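Phosphopantetheine adenylyltransferase (Archaeoglobus fulgidus, PDB 3DO8) probably catalyses the reversible transfer of an adenylyl group from ATP to 4'-phosphopantetheine, yielding dephospho-CoA and pyrophosphate in coenzyme A biosynthesis. Local coordinates at residues M1-G6 with R29-G34; K17-V22 with V118-M123; D21-L26 with Y89-P94; R64-E69 with I136-I141; V85-L90 with R113-V118. All coordinates share one frame; numbering follows the deposited sequence. Where two conformers were deposited one is given.

Interaction 1 of 5, residues M1-G6 with R29-G34; sequences MKVALG and RDITIG
Val-3 to Gly-6 and Ile-31 to Gly-34 form a parallel beta ladder in the buried middle of the sheet, their axes 4.5 Å apart and inclined by 16°. The bonds step back and forth between the strands. Val-3 N donates to Asp-30 O at 3.1 Å, Thr-32 N returns to Val-3 O at 3.0 Å, and Leu-5 N reaches Thr-32 O at 3.2 Å. Gly-34 N closes the series on Leu-5 O at 2.8 Å, nearly straight with 168° at the hydrogen. At the entrance, Asp-30 has CG anti to its backbone N (chi1 -160°), and its OD1 lies beside Lys-2 N, which makes weak bonds to this oxygen and to Asp-30 O. On one face Val-3 CB touches Ile-31 CG2 at 3.8 Å, and Leu-5 CD2 lies more loosely by Ile-33 CG1; helix 14-27 packs against this face through Ala-23, Leu-26, Leu-19 and Ile-24. On the other face are Ala-4 and Thr-32, whose hydroxyl is hydrogen-bonded to Glu-71 of the adjoining strand. With helix 14-27 as the connection, the two strands make the first beta-alpha-beta crossover of the Rossmann-like nucleotidyltransferase fold.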
# COMPACT_ATOMS: atom_id res chain seq x y z
N MET A 1 5.36 14.13 -9.26
CA MET A 1 6.07 12.85 -9.13
C MET A 1 5.11 11.82 -8.51
O MET A 1 4.39 12.15 -7.60
CB MET A 1 7.29 13.16 -8.27
CG MET A 1 8.51 12.59 -8.78
SD MET A 1 8.26 10.90 -8.28
CE MET A 1 9.28 10.06 -9.48
N LYS A 2 5.03 10.59 -9.01
CA LYS A 2 3.89 9.82 -8.67
C LYS A 2 4.09 9.31 -7.22
O LYS A 2 3.18 9.49 -6.40
CB LYS A 2 3.57 8.68 -9.67
CG LYS A 2 2.14 8.22 -9.58
CD LYS A 2 1.76 7.31 -10.73
CE LYS A 2 0.39 6.71 -10.54
NZ LYS A 2 -0.64 7.51 -11.22
N VAL A 3 5.24 8.70 -6.90
CA VAL A 3 5.36 7.96 -5.62
C VAL A 3 6.67 8.28 -4.89
O VAL A 3 7.75 8.22 -5.49
CB VAL A 3 5.31 6.43 -5.83
CG1 VAL A 3 5.37 5.72 -4.47
CG2 VAL A 3 4.08 6.02 -6.62
N ALA A 4 6.57 8.62 -3.59
CA ALA A 4 7.67 8.81 -2.66
C ALA A 4 7.88 7.59 -1.76
O ALA A 4 6.92 7.02 -1.30
CB ALA A 4 7.42 9.98 -1.79
N LEU A 5 9.14 7.21 -1.58
CA LEU A 5 9.57 6.16 -0.70
C LEU A 5 10.91 6.60 -0.15
O LEU A 5 11.72 7.10 -0.88
CB LEU A 5 9.79 4.84 -1.49
CG LEU A 5 10.47 3.69 -0.80
CD1 LEU A 5 9.68 3.22 0.42
CD2 LEU A 5 10.65 2.58 -1.77
N GLY A 6 11.16 6.37 1.12
CA GLY A 6 12.44 6.72 1.73
C GLY A 6 12.93 5.70 2.72
O GLY A 6 12.15 4.89 3.21
N ARG A 29 8.25 3.88 -13.24
CA ARG A 29 9.48 4.66 -13.22
C ARG A 29 9.30 6.05 -12.58
O ARG A 29 10.29 6.77 -12.38
CB ARG A 29 9.94 4.90 -14.64
CG ARG A 29 10.01 3.65 -15.54
CD ARG A 29 11.26 2.91 -15.40
NE ARG A 29 12.44 3.75 -15.60
CZ ARG A 29 13.20 3.82 -16.70
NH1 ARG A 29 14.25 4.63 -16.69
NH2 ARG A 29 12.93 3.08 -17.78
N ASP A 30 8.06 6.41 -12.23
CA ASP A 30 7.73 7.74 -11.72
C ASP A 30 7.77 7.67 -10.21
O ASP A 30 6.84 8.06 -9.52
CB ASP A 30 6.32 8.14 -12.21
CG ASP A 30 6.05 9.65 -12.17
OD1 ASP A 30 6.89 10.43 -11.68
OD2 ASP A 30 4.93 10.04 -12.65
N ILE A 31 8.85 7.13 -9.70
CA ILE A 31 9.08 7.01 -8.26
C ILE A 31 10.39 7.72 -7.96
O ILE A 31 11.27 7.81 -8.82
CB ILE A 31 9.16 5.57 -7.78
CG1 ILE A 31 10.39 4.82 -8.33
CG2 ILE A 31 7.89 4.80 -8.17
CD1 ILE A 31 10.56 3.48 -7.68
N THR A 32 10.48 8.19 -6.74
CA THR A 32 11.71 8.72 -6.19
C THR A 32 11.98 7.98 -4.92
O THR A 32 11.09 7.93 -4.04
CB THR A 32 11.61 10.23 -5.91
OG1 THR A 32 11.26 10.89 -7.13
CG2 THR A 32 12.89 10.77 -5.44
N ILE A 33 13.17 7.37 -4.84
CA ILE A 33 13.59 6.69 -3.64
C ILE A 33 14.60 7.57 -2.91
O ILE A 33 15.68 7.85 -3.44
CB ILE A 33 14.25 5.30 -3.93
CG1 ILE A 33 13.29 4.41 -4.75
CG2 ILE A 33 14.62 4.65 -2.61
CD1 ILE A 33 13.84 3.01 -5.01
N GLY A 34 14.24 8.01 -1.71
CA GLY A 34 15.13 8.77 -0.87
C GLY A 34 15.97 7.80 -0.07
O GLY A 34 15.44 6.83 0.50

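Interaction 2 of 5, residues K17-V22 with V118-M123; sequences KKLIDV and VKVDWM
Lys-18, Leu-19 and Val-22 line the side of helix 14-27 that meets strand 116-121 and the residues after it, the local axes 9.1 Å apart and largely opposed, at 144°. Leu-19 forks over two partners: CD2 presses on Val-120 CB at 3.5 Å, while CD1 lies 3.8 Å from Trp-122 CZ3, approaching the indole obliquely. An alanine here would remove CG and both methyls and would probably open a gap between Val-120 and the indole, leaving Trp-122 freer to shift. Val-22 and Val-120 meet tip to tip, CG2 to CG2 at 4.0 Å, and Val-22 CG1 also touches Val-118 CG1 at 4.1 Å. Helix 14-27, the connection between strands 3-7 and 31-36, here reaches across to 116-121, the edge strand within this chain, in the layered manner of a Rossmann-like fold. The Trp-122 ring meets His-13 and His-16 edge-to-face; these histidines belong to a sequence matching the HxGH signature of nucleotidyltransferases. Lys-18 extends beyond the apolar patch, where a water accepts from its NZ at 3.1 Å and donates to Trp-122 O at 2.6 Å. Ser-133 OG also bonds this ammonium; Lys-18 of the second subunit forms a salt bridge with Glu-88 here.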
# COMPACT_ATOMS: atom_id res chain seq x y z
N LYS A 17 12.20 -4.64 0.51
CA LYS A 17 11.78 -5.17 -0.77
C LYS A 17 10.27 -5.13 -0.97
O LYS A 17 9.79 -4.85 -2.09
CB LYS A 17 12.39 -6.54 -1.00
CG LYS A 17 13.92 -6.47 -0.98
CD LYS A 17 14.56 -7.84 -1.12
CE LYS A 17 16.07 -7.78 -1.01
NZ LYS A 17 16.74 -9.13 -1.10
N LYS A 18 9.50 -5.31 0.11
CA LYS A 18 8.05 -5.17 -0.01
C LYS A 18 7.68 -3.73 -0.30
O LYS A 18 6.82 -3.45 -1.14
CB LYS A 18 7.35 -5.66 1.24
CG LYS A 18 7.47 -7.16 1.47
CD LYS A 18 6.92 -7.60 2.82
CE LYS A 18 6.75 -9.13 2.85
NZ LYS A 18 6.17 -9.52 4.17
N LEU A 19 8.31 -2.80 0.40
CA LEU A 19 8.04 -1.38 0.18
C LEU A 19 8.33 -1.01 -1.28
O LEU A 19 7.57 -0.28 -1.93
CB LEU A 19 8.92 -0.52 1.08
CG LEU A 19 8.72 -0.55 2.58
CD1 LEU A 19 9.48 0.63 3.25
CD2 LEU A 19 7.25 -0.55 2.92
N ILE A 20 9.48 -1.46 -1.76
CA ILE A 20 9.92 -1.15 -3.11
C ILE A 20 8.94 -1.74 -4.13
O ILE A 20 8.59 -1.08 -5.14
CB ILE A 20 11.38 -1.66 -3.37
CG1 ILE A 20 12.37 -0.79 -2.61
CG2 ILE A 20 11.73 -1.68 -4.85
CD1 ILE A 20 13.76 -1.38 -2.41
N ASP A 21 8.47 -2.97 -3.88
CA ASP A 21 7.54 -3.62 -4.82
C ASP A 21 6.25 -2.80 -4.90
O ASP A 21 5.72 -2.56 -5.97
CB ASP A 21 7.18 -5.04 -4.36
CG ASP A 21 6.44 -5.83 -5.42
OD1 ASP A 21 7.02 -6.00 -6.52
OD2 ASP A 21 5.28 -6.28 -5.15
N VAL A 22 5.73 -2.42 -3.75
CA VAL A 22 4.47 -1.65 -3.72
C VAL A 22 4.70 -0.31 -4.45
O VAL A 22 3.91 0.10 -5.28
CB VAL A 22 3.94 -1.46 -2.26
CG1 VAL A 22 2.84 -0.40 -2.21
CG2 VAL A 22 3.50 -2.80 -1.66
N VAL A 118 0.31 5.25 1.96
CA VAL A 118 0.18 3.81 1.74
C VAL A 118 1.12 3.10 2.71
O VAL A 118 2.33 3.13 2.55
CB VAL A 118 0.49 3.43 0.25
CG1 VAL A 118 0.37 1.89 0.06
CG2 VAL A 118 -0.41 4.27 -0.68
N LYS A 119 0.55 2.53 3.78
CA LYS A 119 1.33 1.92 4.83
C LYS A 119 1.42 0.44 4.55
O LYS A 119 0.41 -0.26 4.49
CB LYS A 119 0.66 2.11 6.18
CG LYS A 119 1.46 1.59 7.34
CD LYS A 119 0.61 1.63 8.58
CE LYS A 119 1.36 1.14 9.80
NZ LYS A 119 0.54 0.12 10.55
N VAL A 120 2.63 -0.03 4.39
CA VAL A 120 2.85 -1.46 4.12
C VAL A 120 3.31 -2.08 5.43
O VAL A 120 4.37 -1.72 5.96
CB VAL A 120 3.90 -1.62 3.05
CG1 VAL A 120 4.23 -3.11 2.76
CG2 VAL A 120 3.48 -0.82 1.77
N ASP A 121 2.51 -3.00 5.97
CA ASP A 121 2.87 -3.71 7.22
C ASP A 121 3.86 -4.80 6.83
O ASP A 121 3.51 -5.92 6.47
CB ASP A 121 1.65 -4.27 7.92
CG ASP A 121 0.92 -3.24 8.80
OD1 ASP A 121 1.26 -2.04 8.85
OD2 ASP A 121 -0.01 -3.67 9.50
N TRP A 122 5.11 -4.43 6.88
CA TRP A 122 6.17 -5.23 6.27
C TRP A 122 6.67 -6.39 7.11
O TRP A 122 7.60 -7.09 6.67
CB TRP A 122 7.32 -4.29 5.87
CG TRP A 122 8.09 -3.68 7.01
CD1 TRP A 122 7.85 -3.80 8.35
CD2 TRP A 122 9.23 -2.82 6.89
NE1 TRP A 122 8.78 -3.09 9.07
CE2 TRP A 122 9.65 -2.49 8.20
CE3 TRP A 122 9.93 -2.30 5.80
CZ2 TRP A 122 10.74 -1.66 8.45
CZ3 TRP A 122 11.03 -1.50 6.05
CH2 TRP A 122 11.42 -1.18 7.36
N MET A 123 6.10 -6.56 8.31
CA MET A 123 6.35 -7.73 9.19
C MET A 123 7.82 -8.07 9.40
O MET A 123 8.28 -9.21 9.16
CB MET A 123 5.56 -8.92 8.67
CG MET A 123 4.05 -8.65 8.74
SD MET A 123 3.05 -9.95 8.02
CE MET A 123 3.67 -10.07 6.36
O HOH W 1 8.94 -8.93 5.32

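Interaction 3 of 5, residues D21-L26 with Y89-P94; sequences DVAIKL and YLVVSP
Leu-26 lies over one face of the Tyr-89 ring, CD1 4.0 Å from Tyr-89 CG at the inner end of the ring, with CD2 above the same ring toward its rim. The two side chains cross at about a right angle. Leu-26 CG is anti to the carbonyl carbon (chi1 -71°), turned toward the strand. CD1 also reaches Val-91 CG2 at 3.8 Å and is the methyl common to both strand residues. Val-91 CG2 in turn rests against the helix: it touches Ala-23 CA at 4.1 Å, with Ala-23 CB and Val-22 CG1 each 4.2 Å away. Ala-23 has only a CB to interpose, consistent with the 6.2 Å between its CA and that of Val-91. Helix 14-27 is the crossover between strands 3-7 and 31-36, yet here it also covers strand 89-92, nearly antiparallel to it at 164°, as expected when a helix packs across a parallel Rossmann-like sheet. Val-3 of the neighbouring strand adds to the same apolar layer. No hydrogen bond joins the two segments. The phenolic end of Tyr-89 passes beyond the leucine to the dimer interface, where its OH is hydrogen-bonded to Asp-21 OD2 of the second subunit.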
# COMPACT_ATOMS: atom_id res chain seq x y z
N ASP A 21 8.47 -2.97 -3.88
CA ASP A 21 7.54 -3.62 -4.82
C ASP A 21 6.25 -2.80 -4.90
O ASP A 21 5.72 -2.56 -5.97
CB ASP A 21 7.18 -5.04 -4.36
CG ASP A 21 6.44 -5.83 -5.42
OD1 ASP A 21 7.02 -6.00 -6.52
OD2 ASP A 21 5.28 -6.28 -5.15
N VAL A 22 5.73 -2.42 -3.75
CA VAL A 22 4.47 -1.65 -3.72
C VAL A 22 4.70 -0.31 -4.45
O VAL A 22 3.91 0.10 -5.28
CB VAL A 22 3.94 -1.46 -2.26
CG1 VAL A 22 2.84 -0.40 -2.21
CG2 VAL A 22 3.50 -2.80 -1.66
N ALA A 23 5.80 0.37 -4.15
CA ALA A 23 6.07 1.68 -4.74
C ALA A 23 6.16 1.58 -6.26
O ALA A 23 5.62 2.42 -6.97
CB ALA A 23 7.33 2.31 -4.17
N ILE A 24 6.85 0.56 -6.78
CA ILE A 24 7.02 0.40 -8.21
C ILE A 24 5.73 -0.00 -8.91
O ILE A 24 5.45 0.45 -10.02
CB ILE A 24 8.19 -0.55 -8.55
CG1 ILE A 24 9.50 0.10 -8.09
CG2 ILE A 24 8.20 -0.86 -10.02
CD1 ILE A 24 10.78 -0.74 -8.24
N LYS A 25 4.94 -0.86 -8.27
CA LYS A 25 3.65 -1.20 -8.81
C LYS A 25 2.75 0.04 -8.88
O LYS A 25 2.01 0.21 -9.86
CB LYS A 25 3.03 -2.38 -8.03
CG LYS A 25 3.72 -3.70 -8.39
CD LYS A 25 3.34 -4.88 -7.54
CE LYS A 25 3.98 -6.15 -8.12
NZ LYS A 25 3.93 -7.29 -7.18
N LEU A 26 2.85 0.93 -7.90
CA LEU A 26 2.04 2.14 -7.91
C LEU A 26 2.52 3.16 -8.91
O LEU A 26 1.69 3.83 -9.54
CB LEU A 26 2.00 2.81 -6.52
CG LEU A 26 1.22 2.08 -5.44
CD1 LEU A 26 1.39 2.79 -4.07
CD2 LEU A 26 -0.26 1.93 -5.81
N TYR A 89 1.32 9.35 -3.98
CA TYR A 89 1.37 8.34 -2.93
C TYR A 89 2.71 8.47 -2.20
O TYR A 89 3.74 8.76 -2.82
CB TYR A 89 1.30 6.92 -3.55
CG TYR A 89 -0.05 6.57 -4.14
CD1 TYR A 89 -1.17 6.46 -3.34
CD2 TYR A 89 -0.20 6.36 -5.51
CE1 TYR A 89 -2.39 6.12 -3.86
CE2 TYR A 89 -1.44 6.05 -6.05
CZ TYR A 89 -2.53 5.92 -5.21
OH TYR A 89 -3.81 5.59 -5.67
N LEU A 90 2.67 8.18 -0.90
CA LEU A 90 3.84 8.07 -0.06
C LEU A 90 3.77 6.70 0.59
O LEU A 90 2.83 6.41 1.36
CB LEU A 90 3.83 9.16 1.01
CG LEU A 90 4.91 9.16 2.12
CD1 LEU A 90 6.35 9.02 1.63
CD2 LEU A 90 4.71 10.40 3.06
N VAL A 91 4.72 5.84 0.23
CA VAL A 91 4.75 4.46 0.66
C VAL A 91 5.68 4.36 1.87
O VAL A 91 6.84 4.77 1.78
CB VAL A 91 5.24 3.49 -0.45
CG1 VAL A 91 5.43 2.06 0.14
CG2 VAL A 91 4.24 3.51 -1.60
N VAL A 92 5.13 3.84 2.97
CA VAL A 92 5.82 3.81 4.26
C VAL A 92 5.61 2.47 4.96
O VAL A 92 4.78 1.69 4.59
CB VAL A 92 5.34 4.97 5.18
CG1 VAL A 92 5.76 6.28 4.56
CG2 VAL A 92 3.87 4.91 5.45
N SER A 93 6.45 2.22 5.96
CA SER A 93 6.36 1.05 6.80
C SER A 93 5.82 1.48 8.15
O SER A 93 5.60 2.66 8.39
CB SER A 93 7.74 0.46 6.99
OG SER A 93 8.51 1.26 7.85
N PRO A 94 5.59 0.53 9.06
CA PRO A 94 5.16 0.95 10.41
C PRO A 94 6.16 1.86 11.10
O PRO A 94 5.74 2.72 11.88
CB PRO A 94 5.00 -0.39 11.16
CG PRO A 94 4.71 -1.39 10.06
CD PRO A 94 5.59 -0.95 8.90

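Interaction 4 of 5, residues R64-E69 with I136-I141; sequences RKYGFE and IKRGEI
Asp-21 OD1, on helix 14-27, is gripped from both segments: Tyr-66 OH is hydrogen-bonded to it, and Gly-139 N adds a weak bond. Tyr-66 and residues 138-140 otherwise meet by packing. Tyr-66 CE1 lies 3.2 Å from Gly-139 N, approached obliquely, and CD1 is 3.7 Å from Gly-139 CA. Gly-139 O sits at the ring's edge, in its plane; this carbonyl oxygen is buried here with no partner in the model. Farther along the ring, Tyr-66 OH touches the aliphatic part of Arg-138, 3.6 Å from CB and 3.7 Å from CD, which a bend at chi2 (-41°) sets beside the hydroxyl. The guanidinium forms a salt bridge with Glu-14. At Gly-139 the backbone angles would jam a CB against the preceding carbonyl oxygen. Residues 136-141 come shortly after an Ile-Ser-Ser-Thr sequence like that found in nucleotidyltransferases. A phenylalanine in place of Tyr-66 would lack the hydroxyl and would probably leave Asp-21 OD1 with just the weak bond from Gly-139 N among the partners named here. With no direct hydrogen bond, the polar tie between the loop and the end of helix 51-66 runs through one carboxylate of helix 14-27.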
# COMPACT_ATOMS: atom_id res chain seq x y z
N ARG A 64 18.06 -5.32 -11.04
CA ARG A 64 18.00 -6.79 -11.11
C ARG A 64 16.58 -7.35 -11.17
O ARG A 64 16.30 -8.25 -11.97
CB ARG A 64 18.76 -7.36 -9.91
CG ARG A 64 19.02 -8.83 -9.91
CD ARG A 64 20.21 -9.19 -9.00
NE ARG A 64 20.07 -8.76 -7.59
CZ ARG A 64 20.62 -7.65 -7.05
NH1 ARG A 64 21.33 -6.81 -7.80
NH2 ARG A 64 20.44 -7.37 -5.74
N LYS A 65 15.67 -6.79 -10.36
CA LYS A 65 14.28 -7.28 -10.22
C LYS A 65 13.26 -6.58 -11.10
O LYS A 65 12.26 -7.18 -11.46
CB LYS A 65 13.82 -7.20 -8.76
CG LYS A 65 14.56 -8.12 -7.84
CD LYS A 65 14.32 -9.58 -8.16
CE LYS A 65 14.91 -10.50 -7.10
NZ LYS A 65 14.61 -11.94 -7.44
N TYR A 66 13.51 -5.33 -11.45
CA TYR A 66 12.54 -4.51 -12.17
C TYR A 66 13.01 -3.93 -13.49
O TYR A 66 12.19 -3.38 -14.23
CB TYR A 66 12.00 -3.36 -11.31
CG TYR A 66 11.33 -3.88 -10.06
CD1 TYR A 66 9.98 -4.23 -10.06
CD2 TYR A 66 12.04 -4.06 -8.86
CE1 TYR A 66 9.35 -4.74 -8.90
CE2 TYR A 66 11.41 -4.57 -7.73
CZ TYR A 66 10.09 -4.95 -7.76
OH TYR A 66 9.50 -5.43 -6.58
N GLY A 67 14.29 -4.06 -13.78
CA GLY A 67 14.82 -3.71 -15.09
C GLY A 67 14.97 -2.23 -15.36
O GLY A 67 15.10 -1.83 -16.54
N PHE A 68 15.01 -1.40 -14.31
CA PHE A 68 15.44 -0.00 -14.48
C PHE A 68 16.25 0.50 -13.30
O PHE A 68 16.23 -0.10 -12.22
CB PHE A 68 14.24 0.90 -14.74
CG PHE A 68 13.35 1.10 -13.57
CD1 PHE A 68 13.44 2.25 -12.81
CD2 PHE A 68 12.37 0.17 -13.23
CE1 PHE A 68 12.58 2.46 -11.73
CE2 PHE A 68 11.53 0.39 -12.13
CZ PHE A 68 11.63 1.57 -11.42
N GLU A 69 17.01 1.56 -13.55
CA GLU A 69 17.70 2.27 -12.49
C GLU A 69 16.80 3.37 -11.91
O GLU A 69 16.47 4.35 -12.62
CB GLU A 69 18.95 2.95 -13.05
CG GLU A 69 19.82 3.57 -11.95
CD GLU A 69 20.92 4.47 -12.51
OE1 GLU A 69 21.51 4.06 -13.53
OE2 GLU A 69 21.18 5.56 -11.95
N ILE A 136 5.41 -12.98 -2.60
CA ILE A 136 4.99 -11.93 -3.52
C ILE A 136 5.85 -12.03 -4.78
O ILE A 136 7.09 -12.02 -4.70
CB ILE A 136 5.18 -10.52 -2.93
CG1 ILE A 136 4.28 -10.31 -1.70
CG2 ILE A 136 4.86 -9.49 -3.99
CD1 ILE A 136 4.83 -9.28 -0.72
N LYS A 137 5.19 -12.12 -5.93
CA LYS A 137 5.89 -12.11 -7.20
C LYS A 137 6.32 -10.68 -7.53
O LYS A 137 5.48 -9.83 -7.87
CB LYS A 137 4.99 -12.70 -8.28
CG LYS A 137 4.62 -14.17 -8.01
CD LYS A 137 5.64 -15.15 -8.60
CE LYS A 137 5.45 -15.30 -10.10
NZ LYS A 137 6.05 -16.57 -10.62
N ARG A 138 7.62 -10.41 -7.41
CA ARG A 138 8.18 -9.09 -7.71
C ARG A 138 8.16 -8.81 -9.19
O ARG A 138 8.41 -9.69 -10.01
CB ARG A 138 9.65 -8.97 -7.27
CG ARG A 138 9.90 -9.28 -5.82
CD ARG A 138 8.83 -8.70 -4.94
NE ARG A 138 9.25 -8.69 -3.54
CZ ARG A 138 8.50 -8.28 -2.52
NH1 ARG A 138 7.24 -7.87 -2.71
NH2 ARG A 138 9.00 -8.31 -1.31
N GLY A 139 7.87 -7.56 -9.53
CA GLY A 139 7.87 -7.10 -10.91
C GLY A 139 6.79 -6.06 -11.09
O GLY A 139 6.08 -5.72 -10.15
N GLU A 140 6.69 -5.52 -12.29
CA GLU A 140 5.54 -4.72 -12.66
C GLU A 140 4.53 -5.73 -13.20
O GLU A 140 4.93 -6.81 -13.66
CB GLU A 140 5.97 -3.66 -13.68
CG GLU A 140 7.00 -2.71 -13.07
CD GLU A 140 7.59 -1.70 -14.03
OE1 GLU A 140 8.63 -2.02 -14.66
OE2 GLU A 140 7.04 -0.57 -14.11
N ILE A 141 3.24 -5.42 -13.10
CA ILE A 141 2.19 -6.36 -13.49
C ILE A 141 1.75 -6.22 -14.97
O ILE A 141 1.38 -7.21 -15.60
CB ILE A 141 0.94 -6.26 -12.53
CG1 ILE A 141 0.18 -4.96 -12.76
CG2 ILE A 141 1.35 -6.37 -11.05
CD1 ILE A 141 -1.03 -4.84 -11.91

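Interaction 5 of 5, residues V85-L90 with R113-V118; sequences VDFEYL and RKITIV
Ile-115 and Leu-90 bury the most surface, and they meet where Ile-115 CG2 lies 3.4 Å from Leu-90 N and 3.7 Å from Leu-90 CB. Ile-115 CG1, anti to the carbonyl carbon (chi1 -53°), lies beside Phe-87 O, and CD1 comes to the edge of the Phe-87 ring, near its plane. Leu-90 is bonded on both sides of its backbone: its N donates to Thr-116 O at 3.0 Å and its O accepts from Val-118 N at 2.8 Å, while Thr-116 N reaches Glu-88 O at 3.1 Å. These are the bonds of a parallel ladder, closing the beta-alpha-beta unit of strand 89-92, helix 97-110 and strand 116-121. On the other face Tyr-89 CD1 touches Val-118 CG2 at 3.5 Å. Arg-113, third in buried surface, places its guanidinium with one face toward Asp-86 OD2, 3.3 Å from NH2. No N-H points at this oxygen, and the carboxylate and guanidinium planes are 43° apart. Asp-86 OD1 has salt bridges to Arg-107 and Lys-112. A water donating to Phe-87 O (2.7 Å) and to Lys-114 O continues the link before the strands begin. Directional bonds thus fix the register inside, whereas the outer end is probably held more by charge attraction and water.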
# COMPACT_ATOMS: atom_id res chain seq x y z
N VAL A 85 7.70 18.84 -3.26
CA VAL A 85 7.23 18.11 -4.43
C VAL A 85 5.85 17.56 -4.17
O VAL A 85 5.55 17.11 -3.04
CB VAL A 85 8.20 16.95 -4.77
CG1 VAL A 85 7.67 16.08 -5.97
CG2 VAL A 85 9.60 17.46 -5.02
N ASP A 86 5.02 17.54 -5.22
CA ASP A 86 3.70 16.97 -5.12
C ASP A 86 3.86 15.51 -5.53
O ASP A 86 4.36 15.20 -6.65
CB ASP A 86 2.66 17.68 -5.98
CG ASP A 86 2.30 19.08 -5.47
OD1 ASP A 86 2.44 19.36 -4.26
OD2 ASP A 86 1.87 19.92 -6.29
N PHE A 87 3.58 14.64 -4.58
CA PHE A 87 3.52 13.20 -4.78
C PHE A 87 2.07 12.76 -4.68
O PHE A 87 1.30 13.31 -3.88
CB PHE A 87 4.33 12.46 -3.69
CG PHE A 87 5.80 12.69 -3.75
CD1 PHE A 87 6.58 12.02 -4.68
CD2 PHE A 87 6.42 13.56 -2.86
CE1 PHE A 87 7.94 12.24 -4.75
CE2 PHE A 87 7.79 13.77 -2.91
CZ PHE A 87 8.56 13.11 -3.87
N GLU A 88 1.71 11.76 -5.47
CA GLU A 88 0.38 11.16 -5.34
C GLU A 88 0.29 10.19 -4.14
O GLU A 88 -0.69 10.20 -3.41
CB GLU A 88 -0.00 10.44 -6.62
CG GLU A 88 -1.41 9.92 -6.62
CD GLU A 88 -1.89 9.50 -8.03
OE1 GLU A 88 -1.19 9.80 -9.04
OE2 GLU A 88 -2.96 8.86 -8.13
N TYR A 89 1.32 9.35 -3.98
CA TYR A 89 1.37 8.34 -2.93
C TYR A 89 2.71 8.47 -2.20
O TYR A 89 3.74 8.76 -2.82
CB TYR A 89 1.30 6.92 -3.55
CG TYR A 89 -0.05 6.57 -4.14
CD1 TYR A 89 -1.17 6.46 -3.34
CD2 TYR A 89 -0.20 6.36 -5.51
CE1 TYR A 89 -2.39 6.12 -3.86
CE2 TYR A 89 -1.44 6.05 -6.05
CZ TYR A 89 -2.53 5.92 -5.21
OH TYR A 89 -3.81 5.59 -5.67
N LEU A 90 2.67 8.18 -0.90
CA LEU A 90 3.84 8.07 -0.06
C LEU A 90 3.77 6.70 0.59
O LEU A 90 2.83 6.41 1.36
CB LEU A 90 3.83 9.16 1.01
CG LEU A 90 4.91 9.16 2.12
CD1 LEU A 90 6.35 9.02 1.63
CD2 LEU A 90 4.71 10.40 3.06
N ARG A 113 -1.38 20.25 -1.10
CA ARG A 113 -2.36 19.16 -1.02
C ARG A 113 -1.76 17.95 -0.32
O ARG A 113 -0.61 17.65 -0.50
CB ARG A 113 -2.84 18.73 -2.37
CG ARG A 113 -1.80 18.24 -3.30
CD ARG A 113 -2.46 17.42 -4.41
NE ARG A 113 -1.60 17.28 -5.58
CZ ARG A 113 -1.34 18.26 -6.45
NH1 ARG A 113 -1.83 19.47 -6.27
NH2 ARG A 113 -0.55 18.02 -7.49
N LYS A 114 -2.57 17.25 0.42
CA LYS A 114 -2.11 16.07 1.12
C LYS A 114 -1.72 14.98 0.10
O LYS A 114 -2.18 14.96 -1.06
CB LYS A 114 -3.16 15.61 2.13
CG LYS A 114 -3.15 16.48 3.42
CD LYS A 114 -4.22 16.04 4.42
CE LYS A 114 -4.17 16.81 5.69
NZ LYS A 114 -2.79 16.84 6.31
N ILE A 115 -0.81 14.13 0.53
CA ILE A 115 -0.40 12.93 -0.21
C ILE A 115 -1.15 11.72 0.35
O ILE A 115 -1.35 11.62 1.56
CB ILE A 115 1.14 12.69 -0.03
CG1 ILE A 115 1.99 13.95 -0.40
CG2 ILE A 115 1.61 11.46 -0.83
CD1 ILE A 115 3.39 13.85 0.06
N THR A 116 -1.55 10.79 -0.51
CA THR A 116 -2.17 9.55 -0.02
C THR A 116 -1.10 8.64 0.59
O THR A 116 -0.19 8.21 -0.12
CB THR A 116 -2.95 8.82 -1.12
OG1 THR A 116 -4.02 9.67 -1.55
CG2 THR A 116 -3.56 7.53 -0.57
N ILE A 117 -1.24 8.33 1.87
CA ILE A 117 -0.30 7.47 2.57
C ILE A 117 -0.69 6.02 2.36
O ILE A 117 -1.88 5.62 2.60
CB ILE A 117 -0.20 7.80 4.07
CG1 ILE A 117 0.24 9.26 4.27
CG2 ILE A 117 0.74 6.84 4.80
CD1 ILE A 117 0.14 9.77 5.70
N VAL A 118 0.31 5.25 1.96
CA VAL A 118 0.18 3.81 1.74
C VAL A 118 1.12 3.10 2.71
O VAL A 118 2.33 3.13 2.55
CB VAL A 118 0.49 3.43 0.25
CG1 VAL A 118 0.37 1.89 0.06
CG2 VAL A 118 -0.41 4.27 -0.68
O HOH W 2 1.88 19.63 -8.93
O HOH W 3 -0.36 15.37 -3.62
O HOH W 4 -3.24 11.20 -3.63

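In the fold
Interactions 1, 2, 3 and 5 are buried and share one parallel sheet; interaction 4 lies at the surface, about 16 Å from the centre of the chain to its own centre. Interactions 1 and 5 are strand-to-strand ladders held by backbone hydrogen bonds, and they join where strand 3-7 neighbours strand 89-92, with Ala-4 bonded to Tyr-89. Interactions 2 and 3 use overlapping parts of helix 14-27, with Val-22 touching in both, and rest on apolar side chains over strands 116-121 and 89-92 respectively. Asp-21 links this helix to interaction 4, whose segments meet without a hydrogen bond of their own. Interactions 2 to 5 also touch the second subunit.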